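Local coordinates for DNA helicase assembly protein (Enterobacteria phage T4, PDB 1C1K), which loads the replicative helicase at the replication fork onto DNA protected by the single-stranded DNA-binding protein, in viral replication, recombination and repair, at residues A[159-164]-A[188-193]. Residues are numbered along the deposited sequence; the frame is centred on the assembly and turned at random.
Sequences ETFILL and IKLKAY
Ile162 fills the tight centre where the axes of segments 159-164 and 188-193, on helices 158-168 and 181-196, cross at -71° with a closest approach of 10.3 Å. Its chain carries CD1 to 3.5 Å from Tyr193 CD2, roughly at right angles to the tyrosine side chain, while the Ile162 and Leu190 side chains run past each other in opposite directions, Ile162 CG1 4.0 Å from Leu190 CD2. On one side of Ile162, Leu190 packs against Phe161, CD2 lying 3.7 Å from Phe161 CD1 and CD1 reaching CE1 of the same ring. On its other side Tyr193, CG anti to the backbone N (chi1 -163°), extends its hydroxyl to Glu159, and OH donates to the anti lone pair of OE2 at 2.6 Å. The carboxylate, brought there by a bend at chi2 (83°), stands almost perpendicular to the ring and meets it at its edge. This steep crossing belongs to the largely helical C-terminal part of the two-domain loader. Buried Glu159 OE2 is also hydrogen-bonded to Tyr102 OH, which would be expected to stabilise a charged carboxylate. On the looser outer side, the CB of partly exposed Lys191 points away from segment 159-164, and its NZ forms a salt bridge with Asp175.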
ATOM      1  N   GLU A 159       3.982  -3.323   1.535  1.00  6.01           N
ATOM      2  CA  GLU A 159       4.357  -4.207   0.437  1.00  4.84           C
ATOM      3  C   GLU A 159       4.743  -5.584   0.975  1.00  5.13           C
ATOM      4  O   GLU A 159       4.400  -6.606   0.380  1.00  5.53           O
ATOM      5  CB  GLU A 159       5.508  -3.600  -0.380  1.00  5.89           C
ATOM      6  CG  GLU A 159       5.121  -2.341  -1.165  1.00  7.17           C
ATOM      7  CD  GLU A 159       5.165  -1.087  -0.315  1.00  8.59           C
ATOM      8  OE1 GLU A 159       5.682  -1.151   0.820  1.00 10.43           O
ATOM      9  OE2 GLU A 159       4.685  -0.032  -0.775  1.00  8.84           O
ATOM     10  N   THR A 160       5.454  -5.610   2.101  1.00  4.95           N
ATOM     11  CA  THR A 160       5.853  -6.874   2.705  1.00  5.24           C
ATOM     12  C   THR A 160       4.609  -7.624   3.169  1.00  4.86           C
ATOM     13  O   THR A 160       4.472  -8.819   2.920  1.00  4.27           O
ATOM     14  CB  THR A 160       6.792  -6.655   3.907  1.00  4.80           C
ATOM     15  OG1 THR A 160       8.105  -6.350   3.425  1.00  5.48           O
ATOM     16  CG2 THR A 160       6.856  -7.912   4.780  1.00  4.02           C
ATOM     17  N   PHE A 161       3.698  -6.919   3.828  1.00  5.20           N
ATOM     18  CA  PHE A 161       2.467  -7.541   4.307  1.00  5.09           C
ATOM     19  C   PHE A 161       1.704  -8.161   3.134  1.00  6.64           C
ATOM     20  O   PHE A 161       1.235  -9.303   3.208  1.00  5.63           O
ATOM     21  CB  PHE A 161       1.584  -6.502   5.007  1.00  5.47           C
ATOM     22  CG  PHE A 161       0.550  -7.100   5.927  1.00  6.57           C
ATOM     23  CD1 PHE A 161      -0.664  -7.569   5.425  1.00  6.55           C
ATOM     24  CD2 PHE A 161       0.791  -7.195   7.300  1.00  6.91           C
ATOM     25  CE1 PHE A 161      -1.625  -8.123   6.276  1.00  6.94           C
ATOM     26  CE2 PHE A 161      -0.164  -7.747   8.161  1.00  7.03           C
ATOM     27  CZ  PHE A 161      -1.374  -8.212   7.645  1.00  6.72           C
ATOM     28  N   ILE A 162       1.591  -7.418   2.037  1.00  5.04           N
ATOM     29  CA  ILE A 162       0.864  -7.924   0.884  1.00  5.75           C
ATOM     30  C   ILE A 162       1.630  -9.040   0.184  1.00  5.48           C
ATOM     31  O   ILE A 162       1.031  -9.957  -0.373  1.00  6.66           O
ATOM     32  CB  ILE A 162       0.513  -6.774  -0.089  1.00  7.28           C
ATOM     33  CG1 ILE A 162      -0.482  -5.829   0.595  1.00  7.41           C
ATOM     34  CG2 ILE A 162      -0.119  -7.325  -1.365  1.00  7.46           C
ATOM     35  CD1 ILE A 162      -0.614  -4.471  -0.068  1.00  8.82           C
ATOM     36  N   LEU A 163       2.954  -8.987   0.220  1.00  4.45           N
ATOM     37  CA  LEU A 163       3.745 -10.048  -0.394  1.00  4.95           C
ATOM     38  C   LEU A 163       3.528 -11.345   0.403  1.00  4.74           C
ATOM     39  O   LEU A 163       3.335 -12.414  -0.175  1.00  6.35           O
ATOM     40  CB  LEU A 163       5.232  -9.664  -0.408  1.00  6.37           C
ATOM     41  CG  LEU A 163       5.676  -8.808  -1.606  1.00  5.71           C
ATOM     42  CD1 LEU A 163       7.011  -8.149  -1.293  1.00  7.22           C
ATOM     43  CD2 LEU A 163       5.780  -9.669  -2.856  1.00  4.69           C
ATOM     44  N   LEU A 164       3.554 -11.247   1.729  1.00  4.57           N
ATOM     45  CA  LEU A 164       3.335 -12.419   2.569  1.00  4.90           C
ATOM     46  C   LEU A 164       1.923 -12.952   2.303  1.00  4.93           C
ATOM     47  O   LEU A 164       1.711 -14.157   2.177  1.00  4.91           O
ATOM     48  CB  LEU A 164       3.480 -12.047   4.048  1.00  5.01           C
ATOM     49  CG  LEU A 164       4.887 -11.693   4.547  1.00  4.25           C
ATOM     50  CD1 LEU A 164       4.791 -10.985   5.888  1.00  5.88           C
ATOM     51  CD2 LEU A 164       5.723 -12.957   4.672  1.00  6.45           C
ATOM     52  N   ILE A 188      -8.864  -2.145   4.626  1.00 10.42           N
ATOM     53  CA  ILE A 188      -9.394  -1.447   3.466  1.00 10.98           C
ATOM     54  C   ILE A 188      -8.214  -1.018   2.592  1.00  9.97           C
ATOM     55  O   ILE A 188      -8.231  -1.225   1.380  1.00  9.15           O
ATOM     56  CB  ILE A 188     -10.218  -0.205   3.885  1.00 12.73           C
ATOM     57  CG1 ILE A 188     -11.545  -0.655   4.497  1.00 11.01           C
ATOM     58  CG2 ILE A 188     -10.471   0.699   2.674  1.00 11.78           C
ATOM     59  CD1 ILE A 188     -12.300   0.454   5.189  1.00 11.61           C
ATOM     60  N   LYS A 189      -7.185  -0.438   3.208  1.00 10.19           N
ATOM     61  CA  LYS A 189      -6.008   0.005   2.459  1.00 10.68           C
ATOM     62  C   LYS A 189      -5.233  -1.182   1.903  1.00  8.69           C
ATOM     63  O   LYS A 189      -4.762  -1.152   0.771  1.00  7.83           O
ATOM     64  CB  LYS A 189      -5.075   0.838   3.344  1.00 12.74           C
ATOM     65  CG  LYS A 189      -5.764   1.931   4.146  1.00 19.38           C
ATOM     66  CD  LYS A 189      -6.009   3.174   3.303  1.00 23.39           C
ATOM     67  CE  LYS A 189      -6.279   4.386   4.181  1.00 24.95           C
ATOM     68  NZ  LYS A 189      -5.730   4.178   5.550  1.00 28.71           N
ATOM     69  N   LEU A 190      -5.095  -2.231   2.707  1.00  8.69           N
ATOM     70  CA  LEU A 190      -4.366  -3.414   2.272  1.00  7.69           C
ATOM     71  C   LEU A 190      -4.998  -4.045   1.031  1.00  7.29           C
ATOM     72  O   LEU A 190      -4.310  -4.372   0.064  1.00  6.84           O
ATOM     73  CB  LEU A 190      -4.302  -4.436   3.411  1.00  7.42           C
ATOM     74  CG  LEU A 190      -3.312  -4.085   4.524  1.00  8.22           C
ATOM     75  CD1 LEU A 190      -3.620  -4.919   5.762  1.00  9.40           C
ATOM     76  CD2 LEU A 190      -1.890  -4.349   4.051  1.00  8.13           C
ATOM     77  N   LYS A 191      -6.313  -4.215   1.054  1.00  7.35           N
ATOM     78  CA  LYS A 191      -6.990  -4.807  -0.086  1.00  7.07           C
ATOM     79  C   LYS A 191      -6.934  -3.889  -1.303  1.00  6.30           C
ATOM     80  O   LYS A 191      -6.766  -4.352  -2.429  1.00  5.03           O
ATOM     81  CB  LYS A 191      -8.435  -5.140   0.275  1.00  9.38           C
ATOM     82  CG  LYS A 191      -8.546  -6.282   1.283  1.00 10.23           C
ATOM     83  CD  LYS A 191      -9.933  -6.927   1.246  1.00 12.56           C
ATOM     84  CE  LYS A 191     -10.980  -6.038   1.898  1.00 14.64           C
ATOM     85  NZ  LYS A 191     -10.694  -5.778   3.334  1.00 15.01           N
ATOM     86  N   ALA A 192      -7.068  -2.585  -1.076  1.00  6.71           N
ATOM     87  CA  ALA A 192      -7.023  -1.633  -2.182  1.00  6.12           C
ATOM     88  C   ALA A 192      -5.650  -1.663  -2.856  1.00  6.14           C
ATOM     89  O   ALA A 192      -5.552  -1.725  -4.082  1.00  7.38           O
ATOM     90  CB  ALA A 192      -7.338  -0.230  -1.680  1.00  7.30           C
ATOM     91  N   TYR A 193      -4.590  -1.627  -2.049  1.00  6.02           N
ATOM     92  CA  TYR A 193      -3.226  -1.654  -2.573  1.00  5.72           C
ATOM     93  C   TYR A 193      -2.950  -2.999  -3.251  1.00  5.03           C
ATOM     94  O   TYR A 193      -2.269  -3.069  -4.269  1.00  5.85           O
ATOM     95  CB  TYR A 193      -2.237  -1.412  -1.432  1.00  5.94           C
ATOM     96  CG  TYR A 193      -0.821  -1.020  -1.841  1.00  6.77           C
ATOM     97  CD1 TYR A 193      -0.533  -0.526  -3.124  1.00  7.20           C
ATOM     98  CD2 TYR A 193       0.231  -1.142  -0.936  1.00  5.59           C
ATOM     99  CE1 TYR A 193       0.769  -0.169  -3.483  1.00  6.66           C
ATOM    100  CE2 TYR A 193       1.533  -0.788  -1.285  1.00  6.76           C
ATOM    101  CZ  TYR A 193       1.796  -0.304  -2.554  1.00  6.56           C
ATOM    102  OH  TYR A 193       3.092   0.027  -2.887  1.00  7.02           O
TER